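Periplasmic binding protein/LacI transcriptional regulator (Burkholderia multivorans, PDB 4YLE) probably binds a small sugar or related solute in the periplasm and hands it to an ABC transporter for uptake into the cell. Local coordinates at residues D74-A79 against S202-I207; D145-A150 against R182-Q187; G168-V173 against K225-G230; K196-Q201 against N219-L224; M234-V239 against D257-I262. All coordinates share one frame; numbering follows the deposited sequence.

Contact 1: D74-A79 against S202-I207; sequences DETDTA and SGEWEI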
# COMPACT_ATOMS: atom_id res chain seq x y z
N ASP A 74 12.78 5.05 -2.37
CA ASP A 74 12.17 3.93 -3.10
C ASP A 74 11.37 3.06 -2.12
O ASP A 74 11.29 3.35 -0.93
CB ASP A 74 13.24 3.11 -3.85
CG ASP A 74 14.31 2.55 -2.94
OD1 ASP A 74 13.93 1.88 -1.96
OD2 ASP A 74 15.51 2.77 -3.21
N GLU A 75 10.73 2.01 -2.62
CA GLU A 75 9.78 1.27 -1.81
C GLU A 75 10.43 0.31 -0.83
O GLU A 75 9.76 -0.26 0.03
CB GLU A 75 8.83 0.49 -2.72
CG GLU A 75 8.00 1.39 -3.64
CD GLU A 75 6.78 1.97 -2.96
OE1 GLU A 75 6.71 1.94 -1.71
OE2 GLU A 75 5.89 2.46 -3.69
N THR A 76 11.74 0.13 -0.93
CA THR A 76 12.42 -0.87 -0.12
C THR A 76 13.44 -0.25 0.81
O THR A 76 14.23 -0.97 1.40
CB THR A 76 13.13 -1.91 -1.00
OG1 THR A 76 13.97 -1.24 -1.96
CG2 THR A 76 12.11 -2.75 -1.71
N ASP A 77 13.43 1.07 0.94
CA ASP A 77 14.45 1.72 1.77
C ASP A 77 13.98 1.78 3.21
O ASP A 77 13.80 2.87 3.78
CB ASP A 77 14.81 3.13 1.29
CG ASP A 77 16.14 3.61 1.87
OD1 ASP A 77 16.71 2.87 2.70
OD2 ASP A 77 16.62 4.71 1.52
N THR A 78 13.79 0.60 3.79
CA THR A 78 13.45 0.45 5.20
C THR A 78 14.43 1.21 6.10
O THR A 78 14.01 1.90 7.04
CB THR A 78 13.43 -1.04 5.59
OG1 THR A 78 12.46 -1.72 4.78
CG2 THR A 78 13.07 -1.23 7.04
N ALA A 79 15.73 1.07 5.83
CA ALA A 79 16.75 1.69 6.70
C ALA A 79 16.50 3.21 6.88
O ALA A 79 16.49 3.74 8.01
CB ALA A 79 18.16 1.45 6.12
N SER A 202 7.68 -11.55 -6.46
CA SER A 202 7.65 -10.16 -6.01
C SER A 202 8.31 -9.20 -6.99
O SER A 202 9.46 -9.40 -7.41
CB SER A 202 8.32 -10.03 -4.65
OG SER A 202 8.32 -8.69 -4.22
N GLY A 203 7.58 -8.14 -7.31
CA GLY A 203 8.11 -7.03 -8.07
C GLY A 203 8.44 -5.86 -7.14
O GLY A 203 8.71 -4.78 -7.63
N GLU A 204 8.41 -6.11 -5.84
CA GLU A 204 8.86 -5.19 -4.79
C GLU A 204 8.24 -3.77 -4.86
O GLU A 204 8.87 -2.81 -4.44
CB GLU A 204 10.39 -5.09 -4.82
CG GLU A 204 11.04 -6.38 -4.35
CD GLU A 204 12.50 -6.40 -4.63
OE1 GLU A 204 13.14 -5.37 -4.35
OE2 GLU A 204 12.99 -7.43 -5.13
N TRP A 205 7.04 -3.71 -5.41
CA TRP A 205 6.21 -2.52 -5.54
C TRP A 205 6.67 -1.58 -6.64
O TRP A 205 6.08 -0.51 -6.81
CB TRP A 205 6.13 -1.71 -4.24
CG TRP A 205 5.56 -2.35 -3.02
CD1 TRP A 205 6.14 -2.41 -1.79
CD2 TRP A 205 4.25 -2.95 -2.86
NE1 TRP A 205 5.30 -3.01 -0.89
CE2 TRP A 205 4.13 -3.35 -1.52
CE3 TRP A 205 3.19 -3.20 -3.74
CZ2 TRP A 205 2.99 -3.98 -1.02
CZ3 TRP A 205 2.04 -3.81 -3.24
CH2 TRP A 205 1.96 -4.19 -1.89
N GLU A 206 7.71 -1.98 -7.38
CA GLU A 206 8.36 -1.11 -8.35
C GLU A 206 8.03 -1.43 -9.81
O GLU A 206 7.81 -2.59 -10.19
CB GLU A 206 9.89 -1.18 -8.18
CG GLU A 206 10.41 -0.91 -6.76
CD GLU A 206 10.46 0.55 -6.34
OE1 GLU A 206 9.94 1.46 -7.03
OE2 GLU A 206 11.04 0.80 -5.25
N ILE A 207 8.04 -0.39 -10.63
CA ILE A 207 7.78 -0.52 -12.06
C ILE A 207 8.78 -1.46 -12.72
O ILE A 207 8.39 -2.39 -13.45
CB ILE A 207 7.85 0.85 -12.77
CG1 ILE A 207 6.76 1.77 -12.21
CG2 ILE A 207 7.70 0.67 -14.27
CD1 ILE A 207 6.78 3.20 -12.80
O HOH W 1 6.32 2.11 -6.26
O HOH W 2 13.08 -0.80 -4.60
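Glu75 and Glu206 meet across the cleft between the two lobes of a periplasmic binding protein, where the loop ahead of helix 78-90 in one lobe faces the loop ahead of helix 207-220 in the other. Closure of such clefts brings loops of this kind together, and here a single direct hydrogen bond joins these two loops: Glu75 N donates to Glu206 OE2 at 2.9 Å, nearly straight at 166°. The carboxylate receives it on its syn side, somewhat out of plane. The Glu206 chain is bent at chi2 (-78°), which swings CD back toward the opposite loop.

The tight part of the contact surrounds the side chain of Glu75. Its CG lies 3.7 Å from Trp205 CB, the two side chains crossing at about a right angle, while Glu75 CB sits at the edge of the indole, near its plane. The acid of Glu75 is held within its own lobe by Asn44, and one water bridges Glu75 OE2 and Trp205 O, which also accepts from Asn231.

The other flank is looser and wetter. Exposed Thr76 reaches Glu204 by little more than CG2, 3.9 Å from Glu204 OE1. Nearby, Asp74 OD1 accepts from Thr76 N in an Asx turn that shapes the loop, and lies 4.5 Å from Glu206 OE2; this closeness of like charges is probably eased by the N-H of Glu75 and by solvent. A second water bridges the two loops here, donating to Glu206 OE2 at 2.7 Å and hydrogen-bonded to Thr76 OG1.

Contact 2: D145-A150 against R182-Q187; sequences DNRKGA and RTAGFQ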
# COMPACT_ATOMS: atom_id res chain seq x y z
N ASP A 145 -8.87 -3.45 4.16
CA ASP A 145 -8.77 -4.90 4.14
C ASP A 145 -8.30 -5.24 2.73
O ASP A 145 -9.09 -5.21 1.76
CB ASP A 145 -10.12 -5.55 4.46
CG ASP A 145 -10.06 -7.06 4.42
OD1 ASP A 145 -9.30 -7.61 3.59
OD2 ASP A 145 -10.79 -7.74 5.21
N ASN A 146 -7.01 -5.51 2.58
CA ASN A 146 -6.44 -5.70 1.27
C ASN A 146 -6.82 -7.04 0.64
O ASN A 146 -6.63 -7.22 -0.55
CB ASN A 146 -4.91 -5.56 1.31
CG ASN A 146 -4.48 -4.11 1.35
OD1 ASN A 146 -4.65 -3.39 0.37
ND2 ASN A 146 -3.96 -3.66 2.49
N ARG A 147 -7.30 -7.98 1.44
CA ARG A 147 -7.70 -9.28 0.88
C ARG A 147 -9.04 -9.09 0.17
O ARG A 147 -9.20 -9.47 -0.98
CB ARG A 147 -7.77 -10.35 1.96
CG ARG A 147 -7.99 -11.77 1.46
CD ARG A 147 -7.86 -12.83 2.56
NE ARG A 147 -7.82 -14.16 1.95
CZ ARG A 147 -7.31 -15.25 2.51
NH1 ARG A 147 -6.81 -15.22 3.74
NH2 ARG A 147 -7.32 -16.38 1.82
N LYS A 148 -9.98 -8.43 0.84
CA LYS A 148 -11.24 -8.08 0.18
C LYS A 148 -11.03 -7.16 -1.01
O LYS A 148 -11.72 -7.30 -2.01
CB LYS A 148 -12.19 -7.40 1.17
CG LYS A 148 -12.72 -8.30 2.27
CD LYS A 148 -13.61 -7.52 3.21
CE LYS A 148 -14.17 -8.43 4.34
NZ LYS A 148 -15.03 -7.69 5.32
N GLY A 149 -10.10 -6.19 -0.89
CA GLY A 149 -9.82 -5.27 -1.97
C GLY A 149 -9.32 -6.00 -3.21
O GLY A 149 -9.90 -5.85 -4.28
N ALA A 150 -8.28 -6.81 -3.05
CA ALA A 150 -7.72 -7.58 -4.15
C ALA A 150 -8.76 -8.55 -4.71
O ALA A 150 -8.79 -8.79 -5.89
CB ALA A 150 -6.47 -8.33 -3.70
N ARG A 182 -2.97 -8.91 -0.48
CA ARG A 182 -3.43 -8.74 -1.86
C ARG A 182 -3.21 -10.01 -2.64
O ARG A 182 -4.07 -10.43 -3.41
CB ARG A 182 -2.71 -7.57 -2.56
CG ARG A 182 -3.22 -6.27 -1.97
CD ARG A 182 -2.67 -5.05 -2.67
NE ARG A 182 -2.77 -3.95 -1.72
CZ ARG A 182 -1.99 -2.88 -1.71
NH1 ARG A 182 -1.06 -2.72 -2.65
NH2 ARG A 182 -2.16 -1.97 -0.77
N THR A 183 -2.05 -10.63 -2.45
CA THR A 183 -1.83 -11.89 -3.13
C THR A 183 -2.91 -12.92 -2.73
O THR A 183 -3.44 -13.64 -3.57
CB THR A 183 -0.40 -12.43 -2.86
OG1 THR A 183 0.53 -11.54 -3.54
CG2 THR A 183 -0.23 -13.88 -3.37
N ALA A 184 -3.26 -12.97 -1.46
CA ALA A 184 -4.27 -13.91 -1.01
C ALA A 184 -5.64 -13.61 -1.63
O ALA A 184 -6.33 -14.53 -2.06
CB ALA A 184 -4.34 -13.89 0.52
N GLY A 185 -6.04 -12.33 -1.68
CA GLY A 185 -7.29 -11.95 -2.33
C GLY A 185 -7.32 -12.33 -3.80
O GLY A 185 -8.32 -12.82 -4.32
N PHE A 186 -6.19 -12.10 -4.48
CA PHE A 186 -6.06 -12.48 -5.88
C PHE A 186 -6.21 -13.99 -6.02
O PHE A 186 -6.94 -14.48 -6.88
CB PHE A 186 -4.71 -12.02 -6.44
CG PHE A 186 -4.62 -10.53 -6.78
CD1 PHE A 186 -5.68 -9.84 -7.34
CD2 PHE A 186 -3.40 -9.87 -6.70
CE1 PHE A 186 -5.55 -8.51 -7.70
CE2 PHE A 186 -3.27 -8.52 -7.06
CZ PHE A 186 -4.34 -7.86 -7.57
N GLN A 187 -5.52 -14.74 -5.17
CA GLN A 187 -5.62 -16.20 -5.20
C GLN A 187 -7.08 -16.65 -4.96
O GLN A 187 -7.57 -17.53 -5.62
CB GLN A 187 -4.71 -16.86 -4.17
CG GLN A 187 -3.22 -16.60 -4.30
CD GLN A 187 -2.44 -17.73 -4.93
OE1 GLN A 187 -2.98 -18.52 -5.71
NE2 GLN A 187 -1.17 -17.81 -4.59
O HOH W 3 -2.93 -0.91 1.97
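Asn146 and Arg182 are brought together by matching first torsions: in each, CG stands anti to the carbonyl carbon (chi1 -79° and -72°), and from there the arginine chain runs extended to NE. The guanidinium grips one atom side-on, NE lying 2.9 Å and NH2 3.1 Å from Asn146 OD1. That oxygen lies in the guanidinium plane, yet both nitrogens stand above the same face of the amide, whose plane is turned 58° from the guanidinium. A water accepts from Asn146 ND2 and, weakly, from Arg182 NH2. NH1 turns to other partners, Gly230 O and the unidentified ligand, so Asn146 probably acts as a second-shell residue, helping to orient an arginine that contacts the ligand.

Away from this polar end the helices pack closely, their axes 6.9 Å apart at closest approach. Gly185 allows it: its CA comes 3.4 Å from Arg147 O in a CA-H...O contact. Ala150 CB lies over one face of the Phe186 ring, offset toward the rim, and also touches Arg182 O at 3.2 Å. On the outer side Ala184 CB sits over the centre of the Arg147 guanidinium, which is paired with Asp188.

Helix 177-193, against which helix 146-160 packs, rests on the parallel four-stranded sheet, with Thr183, Phe186 and Gln187 touching Ile169 of strand 166-171 and Thr183 and Gln187 also reaching Val200 of strand 196-202.

Contact 3: G168-V173 against K225-G230; sequences GIVEGV and KALLCG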
# COMPACT_ATOMS: atom_id res chain seq x y z
N GLY A 168 -0.49 -15.25 -13.57
CA GLY A 168 0.60 -14.98 -12.66
C GLY A 168 0.25 -13.83 -11.77
O GLY A 168 -0.48 -12.93 -12.16
N ILE A 169 0.77 -13.89 -10.53
CA ILE A 169 0.60 -12.81 -9.56
C ILE A 169 1.95 -12.12 -9.33
O ILE A 169 2.94 -12.76 -8.96
CB ILE A 169 0.03 -13.33 -8.24
CG1 ILE A 169 -1.33 -13.95 -8.51
CG2 ILE A 169 -0.07 -12.21 -7.19
CD1 ILE A 169 -1.99 -14.60 -7.28
N VAL A 170 1.96 -10.82 -9.58
CA VAL A 170 3.11 -9.98 -9.32
C VAL A 170 2.86 -9.27 -7.97
O VAL A 170 2.00 -8.41 -7.86
CB VAL A 170 3.36 -8.97 -10.44
CG1 VAL A 170 4.71 -8.26 -10.22
CG2 VAL A 170 3.36 -9.67 -11.77
N GLU A 171 3.62 -9.68 -6.96
CA GLU A 171 3.38 -9.34 -5.58
C GLU A 171 4.21 -8.16 -5.10
O GLU A 171 5.26 -7.86 -5.66
CB GLU A 171 3.70 -10.59 -4.77
CG GLU A 171 3.73 -10.52 -3.32
CD GLU A 171 3.87 -11.91 -2.79
OE1 GLU A 171 5.01 -12.40 -2.61
OE2 GLU A 171 2.82 -12.53 -2.64
N GLY A 172 3.72 -7.44 -4.10
CA GLY A 172 4.54 -6.40 -3.47
C GLY A 172 5.68 -6.99 -2.65
O GLY A 172 5.99 -8.19 -2.71
N VAL A 173 6.33 -6.13 -1.85
CA VAL A 173 7.39 -6.58 -0.92
C VAL A 173 6.83 -7.68 -0.02
O VAL A 173 5.89 -7.45 0.73
CB VAL A 173 7.93 -5.38 -0.07
CG1 VAL A 173 8.80 -5.84 1.06
CG2 VAL A 173 8.69 -4.40 -0.96
N LYS A 225 -2.65 -15.98 -19.39
CA LYS A 225 -3.81 -15.18 -19.79
C LYS A 225 -3.96 -13.87 -19.03
O LYS A 225 -4.67 -12.98 -19.48
CB LYS A 225 -5.08 -16.00 -19.59
CG LYS A 225 -5.15 -17.20 -20.48
CD LYS A 225 -5.46 -16.79 -21.91
CE LYS A 225 -5.85 -18.00 -22.73
NZ LYS A 225 -6.38 -17.62 -24.06
N ALA A 226 -3.30 -13.74 -17.87
CA ALA A 226 -3.41 -12.52 -17.09
C ALA A 226 -2.28 -12.39 -16.10
O ALA A 226 -1.67 -13.37 -15.67
CB ALA A 226 -4.72 -12.49 -16.35
N LEU A 227 -2.01 -11.14 -15.76
CA LEU A 227 -1.06 -10.79 -14.73
C LEU A 227 -1.79 -9.95 -13.69
O LEU A 227 -2.31 -8.90 -14.02
CB LEU A 227 0.08 -9.99 -15.31
CG LEU A 227 0.99 -10.80 -16.24
CD1 LEU A 227 1.71 -9.93 -17.29
CD2 LEU A 227 1.99 -11.62 -15.44
N LEU A 228 -1.81 -10.44 -12.45
CA LEU A 228 -2.51 -9.76 -11.37
C LEU A 228 -1.45 -9.09 -10.50
O LEU A 228 -0.65 -9.79 -9.87
CB LEU A 228 -3.34 -10.74 -10.55
CG LEU A 228 -4.47 -11.51 -11.23
CD1 LEU A 228 -3.96 -12.57 -12.19
CD2 LEU A 228 -5.37 -12.14 -10.18
N CYS A 229 -1.45 -7.76 -10.47
CA CYS A 229 -0.37 -7.00 -9.87
C CYS A 229 -0.80 -6.31 -8.61
O CYS A 229 -1.86 -5.69 -8.58
CB CYS A 229 0.17 -5.96 -10.85
SG CYS A 229 0.74 -6.68 -12.38
N GLY A 230 0.05 -6.42 -7.59
CA GLY A 230 -0.23 -5.89 -6.28
C GLY A 230 -0.31 -4.37 -6.17
O GLY A 230 -0.85 -3.83 -5.21
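Strand segments 168-171 and 226-229 run parallel with a 24° twist, Gly168 pairing with Leu227, Ile169 with Leu228 and Val170 with Cys229 at the centre of the four-stranded sheet of this Rossmann-like lobe. Four backbone hydrogen bonds form the ladder: Gly168 N to Ala226 O, Leu228 N to Gly168 O, Val170 N to Leu228 O, and Gly230 N to Val170 O. CA-H...O contacts supplement them, such as Ile169 CA to Leu228 O at 3.3 Å.

On the face carrying Ile169 and Leu228, the neighbours meet low on their side chains, Ile169 CG1 lying 4.3 Å from Leu228 CB; Phe186 of helix 177-193 covers both. The opposite face holds Val170, Leu227 and Cys229. There Val170 CG2 lies 4.4 Å from Leu227 CD2, and helices 207-220 and 232-244 close over the group through Met217, Ala235 and Ala238 among others. Gly168 adds no side chain to this face, and Leu227 CD2 lies beside it.

The strands give way to ligand-side loops just beyond Glu171 and Cys229. At that end Cys229 SG, with chi1 -57° setting it anti to its own carbonyl carbon, rests 4.0 Å from both Val170 CB and Val170 CG2.

Contact 4: K196-Q201 against N219-L224; sequences KVVSVQ and NEYPNL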
# COMPACT_ATOMS: atom_id res chain seq x y z
N LYS A 196 -5.99 -21.02 -12.85
CA LYS A 196 -4.80 -21.61 -12.24
C LYS A 196 -3.65 -20.60 -12.07
O LYS A 196 -3.09 -20.09 -13.04
CB LYS A 196 -4.35 -22.79 -13.08
CG LYS A 196 -3.34 -23.67 -12.39
CD LYS A 196 -3.02 -24.88 -13.25
CE LYS A 196 -1.58 -25.35 -13.05
NZ LYS A 196 -0.94 -25.63 -14.38
N VAL A 197 -3.27 -20.30 -10.83
CA VAL A 197 -2.14 -19.42 -10.60
C VAL A 197 -0.86 -20.23 -10.77
O VAL A 197 -0.57 -21.09 -9.95
CB VAL A 197 -2.17 -18.79 -9.18
CG1 VAL A 197 -1.04 -17.78 -9.01
CG2 VAL A 197 -3.49 -18.10 -8.95
N VAL A 198 -0.09 -19.94 -11.81
CA VAL A 198 1.10 -20.74 -12.09
C VAL A 198 2.39 -20.12 -11.54
O VAL A 198 3.41 -20.80 -11.47
CB VAL A 198 1.24 -20.99 -13.60
CG1 VAL A 198 0.03 -21.79 -14.05
CG2 VAL A 198 1.35 -19.66 -14.38
N SER A 199 2.34 -18.86 -11.12
CA SER A 199 3.55 -18.19 -10.66
C SER A 199 3.19 -17.05 -9.72
O SER A 199 2.24 -16.33 -9.98
CB SER A 199 4.37 -17.66 -11.84
OG SER A 199 5.67 -17.29 -11.44
N VAL A 200 3.93 -16.93 -8.61
CA VAL A 200 3.80 -15.78 -7.72
C VAL A 200 5.21 -15.31 -7.43
O VAL A 200 6.01 -16.08 -6.91
CB VAL A 200 3.05 -16.12 -6.39
CG1 VAL A 200 2.94 -14.89 -5.49
CG2 VAL A 200 1.65 -16.64 -6.67
N GLN A 201 5.51 -14.06 -7.80
CA GLN A 201 6.83 -13.48 -7.63
C GLN A 201 6.72 -12.01 -7.24
O GLN A 201 5.80 -11.31 -7.66
CB GLN A 201 7.65 -13.60 -8.91
CG GLN A 201 7.84 -15.03 -9.44
CD GLN A 201 8.53 -15.05 -10.78
OE1 GLN A 201 9.58 -14.43 -10.95
NE2 GLN A 201 7.94 -15.75 -11.75
N ASN A 219 7.51 -15.24 -20.53
CA ASN A 219 8.45 -16.16 -21.17
C ASN A 219 8.24 -17.59 -20.68
O ASN A 219 8.32 -18.54 -21.47
CB ASN A 219 9.90 -15.73 -20.93
CG ASN A 219 10.30 -14.53 -21.76
OD1 ASN A 219 9.91 -14.39 -22.91
ND2 ASN A 219 11.12 -13.66 -21.19
N GLU A 220 8.01 -17.75 -19.38
CA GLU A 220 7.86 -19.09 -18.79
C GLU A 220 6.56 -19.77 -19.23
O GLU A 220 6.52 -21.00 -19.40
CB GLU A 220 7.90 -19.02 -17.25
CG GLU A 220 8.01 -20.40 -16.58
CD GLU A 220 8.14 -20.32 -15.05
OE1 GLU A 220 8.27 -19.21 -14.50
OE2 GLU A 220 8.14 -21.38 -14.41
N TYR A 221 5.51 -18.96 -19.38
CA TYR A 221 4.17 -19.44 -19.69
C TYR A 221 3.63 -18.83 -20.98
O TYR A 221 2.96 -17.81 -20.98
CB TYR A 221 3.24 -19.16 -18.51
CG TYR A 221 3.70 -19.94 -17.32
CD1 TYR A 221 3.44 -21.29 -17.24
CD2 TYR A 221 4.41 -19.34 -16.28
CE1 TYR A 221 3.86 -22.03 -16.17
CE2 TYR A 221 4.85 -20.08 -15.19
CZ TYR A 221 4.57 -21.42 -15.16
OH TYR A 221 4.99 -22.17 -14.10
N PRO A 222 3.90 -19.47 -22.11
CA PRO A 222 3.39 -18.98 -23.38
C PRO A 222 1.86 -18.88 -23.42
O PRO A 222 1.32 -18.10 -24.20
CB PRO A 222 3.89 -20.03 -24.40
CG PRO A 222 4.96 -20.77 -23.70
CD PRO A 222 4.72 -20.67 -22.23
N ASN A 223 1.18 -19.64 -22.57
CA ASN A 223 -0.27 -19.63 -22.53
C ASN A 223 -0.86 -18.75 -21.41
O ASN A 223 -2.04 -18.82 -21.12
CB ASN A 223 -0.76 -21.06 -22.35
CG ASN A 223 -0.15 -22.02 -23.37
OD1 ASN A 223 0.65 -22.90 -23.04
ND2 ASN A 223 -0.53 -21.83 -24.61
N LEU A 224 -0.03 -17.90 -20.82
CA LEU A 224 -0.48 -17.02 -19.75
C LEU A 224 -1.62 -16.12 -20.22
O LEU A 224 -1.55 -15.57 -21.31
CB LEU A 224 0.67 -16.16 -19.24
CG LEU A 224 0.43 -15.65 -17.82
CD1 LEU A 224 0.63 -16.81 -16.85
CD2 LEU A 224 1.36 -14.49 -17.49
O HOH W 4 3.04 -23.42 -11.73
O HOH W 5 8.99 -16.76 -14.44
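The phenol ring of Tyr221 receives Val198 on one face: CG2 stands over the centre of the ring, 3.5 Å from the centroid and only 7° off the normal. This is a CH-pi contact of nearly ideal placing, with the two side chains reaching toward each other tip to tip. Val198 CG2 lies between its backbone N and carbonyl carbon, and from there it faces the ring squarely while CB approaches CZ at 3.7 Å. Ser199 CB comes to the same ring obliquely, 4.2 Å from Tyr221 CE2.

The methyl that covers the ring also touches Leu224 CD1 at 3.8 Å. Val198 CG2 is therefore shared between an aromatic face and an aliphatic branch, the leucine supplying the buried end of an otherwise surface contact. The type I turn from Tyr221 to Leu224, closed by Leu224 N to Tyr221 O, puts both partners on the same valine.

Water completes the polar borders. One molecule donates to Val198 O at 2.7 Å and meets Tyr221 OH only weakly. Another links the strand to the helix end, accepting from Gln201 NE2 and donating to Glu220 OE1 at 2.6 Å. Gln201 NE2 also donates almost straight to Ser199 OG, at 171° and in the plane of its own amide, which helps to fix the rotation of that amide.

Strand 196-202 lies at the edge of the sheet, and helix 207-220 carries the chain across to strand 226-229 on the far side of strand 166-171: this is a beta-alpha-beta crossover, the recurring unit of the periplasmic binding protein lobe.

Contact 5: M234-V239 against D257-I262; sequences MAIGAV and DNINAI
Ile236 points from helix 232-244 toward the loop after strand 252-254 and crosses two isoleucines there obliquely. Its terminal methyl does most of the work: CD1 lies 3.8 Å from Ile259 CD1 and the same distance from Ala261 CB. One carbon back along the chain, Ile236 CG1 meets Ile262 CD1 at 3.9 Å, so different levels of the same side chain serve different partners.

Ile259 and Ile262 come to it differently. Ile259 CG1 stands between the backbone N and the carbonyl carbon (chi1 66°), and the extended continuation at chi2 takes CD1 to the meeting with Ile236. Ile262 starts off to the side, and it is its CD1 that approaches the helix, reaching also Ala235 CB at a loose 4.4 Å. No hydrogen bond crosses between the segments; the contact is apolar, with Ala261 at its exposed border.

The packing joins helix 232-244, whose Ala235 and Ala238 rest on Cys229 of the four-stranded sheet, to a ligand-side loop of the binding-protein cleft. Ile259 N is tied to Asp232 at the start of that helix, while Asn260 N reaches Glu45 of helix 45-60; Asp257, earlier in the same loop, hydrogen-bonds the unidentified ligand.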
# COMPACT_ATOMS: atom_id res chain seq x y z
N MSE A 234 3.57 -1.69 -10.42
CA MSE A 234 3.96 -2.99 -10.98
C MSE A 234 3.13 -3.30 -12.21
O MSE A 234 3.66 -3.91 -13.15
CB MSE A 234 3.86 -4.07 -9.94
CG MSE A 234 4.99 -3.98 -8.96
SE MSE A 234 5.07 -5.39 -7.66
CE MSE A 234 3.24 -5.28 -7.04
N ALA A 235 1.85 -2.90 -12.21
CA ALA A 235 0.99 -3.10 -13.37
C ALA A 235 1.51 -2.34 -14.59
O ALA A 235 1.43 -2.86 -15.69
CB ALA A 235 -0.42 -2.69 -13.07
N ILE A 236 2.04 -1.13 -14.38
CA ILE A 236 2.64 -0.35 -15.47
C ILE A 236 3.82 -1.14 -16.02
O ILE A 236 3.98 -1.25 -17.24
CB ILE A 236 3.08 1.06 -14.99
CG1 ILE A 236 1.84 1.90 -14.71
CG2 ILE A 236 4.01 1.73 -15.99
CD1 ILE A 236 2.12 3.22 -13.98
N GLY A 237 4.63 -1.70 -15.14
CA GLY A 237 5.69 -2.59 -15.57
C GLY A 237 5.17 -3.76 -16.38
O GLY A 237 5.74 -4.08 -17.46
N ALA A 238 4.09 -4.39 -15.90
CA ALA A 238 3.51 -5.56 -16.60
C ALA A 238 2.92 -5.18 -17.98
O ALA A 238 3.10 -5.92 -18.95
CB ALA A 238 2.44 -6.20 -15.71
N VAL A 239 2.27 -4.03 -18.08
CA VAL A 239 1.80 -3.51 -19.37
C VAL A 239 2.96 -3.38 -20.38
O VAL A 239 2.86 -3.83 -21.53
CB VAL A 239 1.08 -2.13 -19.17
CG1 VAL A 239 0.94 -1.36 -20.48
CG2 VAL A 239 -0.27 -2.38 -18.59
N ASP A 257 -4.50 0.69 -6.76
CA ASP A 257 -4.15 2.05 -6.25
C ASP A 257 -4.94 3.14 -6.96
O ASP A 257 -5.15 4.23 -6.40
CB ASP A 257 -2.65 2.44 -6.38
CG ASP A 257 -1.76 1.74 -5.35
OD1 ASP A 257 -2.30 1.17 -4.38
OD2 ASP A 257 -0.52 1.74 -5.53
N ASN A 258 -5.31 2.90 -8.21
CA ASN A 258 -5.94 3.91 -9.05
C ASN A 258 -5.11 5.20 -9.18
O ASN A 258 -5.64 6.33 -9.03
CB ASN A 258 -7.33 4.21 -8.52
CG ASN A 258 -8.20 4.93 -9.51
OD1 ASN A 258 -8.02 4.83 -10.73
ND2 ASN A 258 -9.14 5.70 -8.99
N ILE A 259 -3.82 5.07 -9.49
CA ILE A 259 -3.02 6.27 -9.76
C ILE A 259 -3.35 6.89 -11.11
O ILE A 259 -3.83 6.21 -12.01
CB ILE A 259 -1.50 5.99 -9.69
CG1 ILE A 259 -1.08 5.04 -10.82
CG2 ILE A 259 -1.15 5.46 -8.29
CD1 ILE A 259 0.41 4.71 -10.87
N ASN A 260 -3.11 8.19 -11.25
CA ASN A 260 -3.43 8.86 -12.50
C ASN A 260 -2.80 8.19 -13.69
O ASN A 260 -3.42 8.11 -14.75
CB ASN A 260 -2.99 10.32 -12.47
CG ASN A 260 -3.84 11.14 -11.56
OD1 ASN A 260 -5.07 11.06 -11.64
ND2 ASN A 260 -3.22 11.90 -10.66
N ALA A 261 -1.58 7.70 -13.53
CA ALA A 261 -0.87 7.11 -14.68
C ALA A 261 -1.66 5.92 -15.23
O ALA A 261 -1.53 5.59 -16.40
CB ALA A 261 0.54 6.69 -14.29
N ILE A 262 -2.50 5.31 -14.41
CA ILE A 262 -3.22 4.11 -14.85
C ILE A 262 -4.49 4.45 -15.63
O ILE A 262 -5.06 3.61 -16.31
CB ILE A 262 -3.56 3.19 -13.63
CG1 ILE A 262 -3.43 1.72 -14.03
CG2 ILE A 262 -4.94 3.45 -13.06
CD1 ILE A 262 -1.98 1.25 -14.15

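Overall arrangement
Contact 3 forms the spine of one lobe, with the others around it. Contact 2 covers one face of its sheet, centres about 11 Å apart, and contact 5 lies toward the other, its centre about 12 Å away. Contact 4 joins the edge strand, linked to contact 3 by Ile169 N to Ser199 O and Glu171 N to Gln201 O. Only contact 1 has its two segments in different lobes; the selenomethionine Met234 of contact 5 packs against loop 202-207. The unidentified ligand links three: Arg182 of contact 2 and Asp257 of contact 5 hydrogen-bond it, and the Trp205 side chain of contact 1 comes to about 4 Å of it (nearest atoms), Trp205 CZ3 lying 3.3 Å from Arg182 NH1.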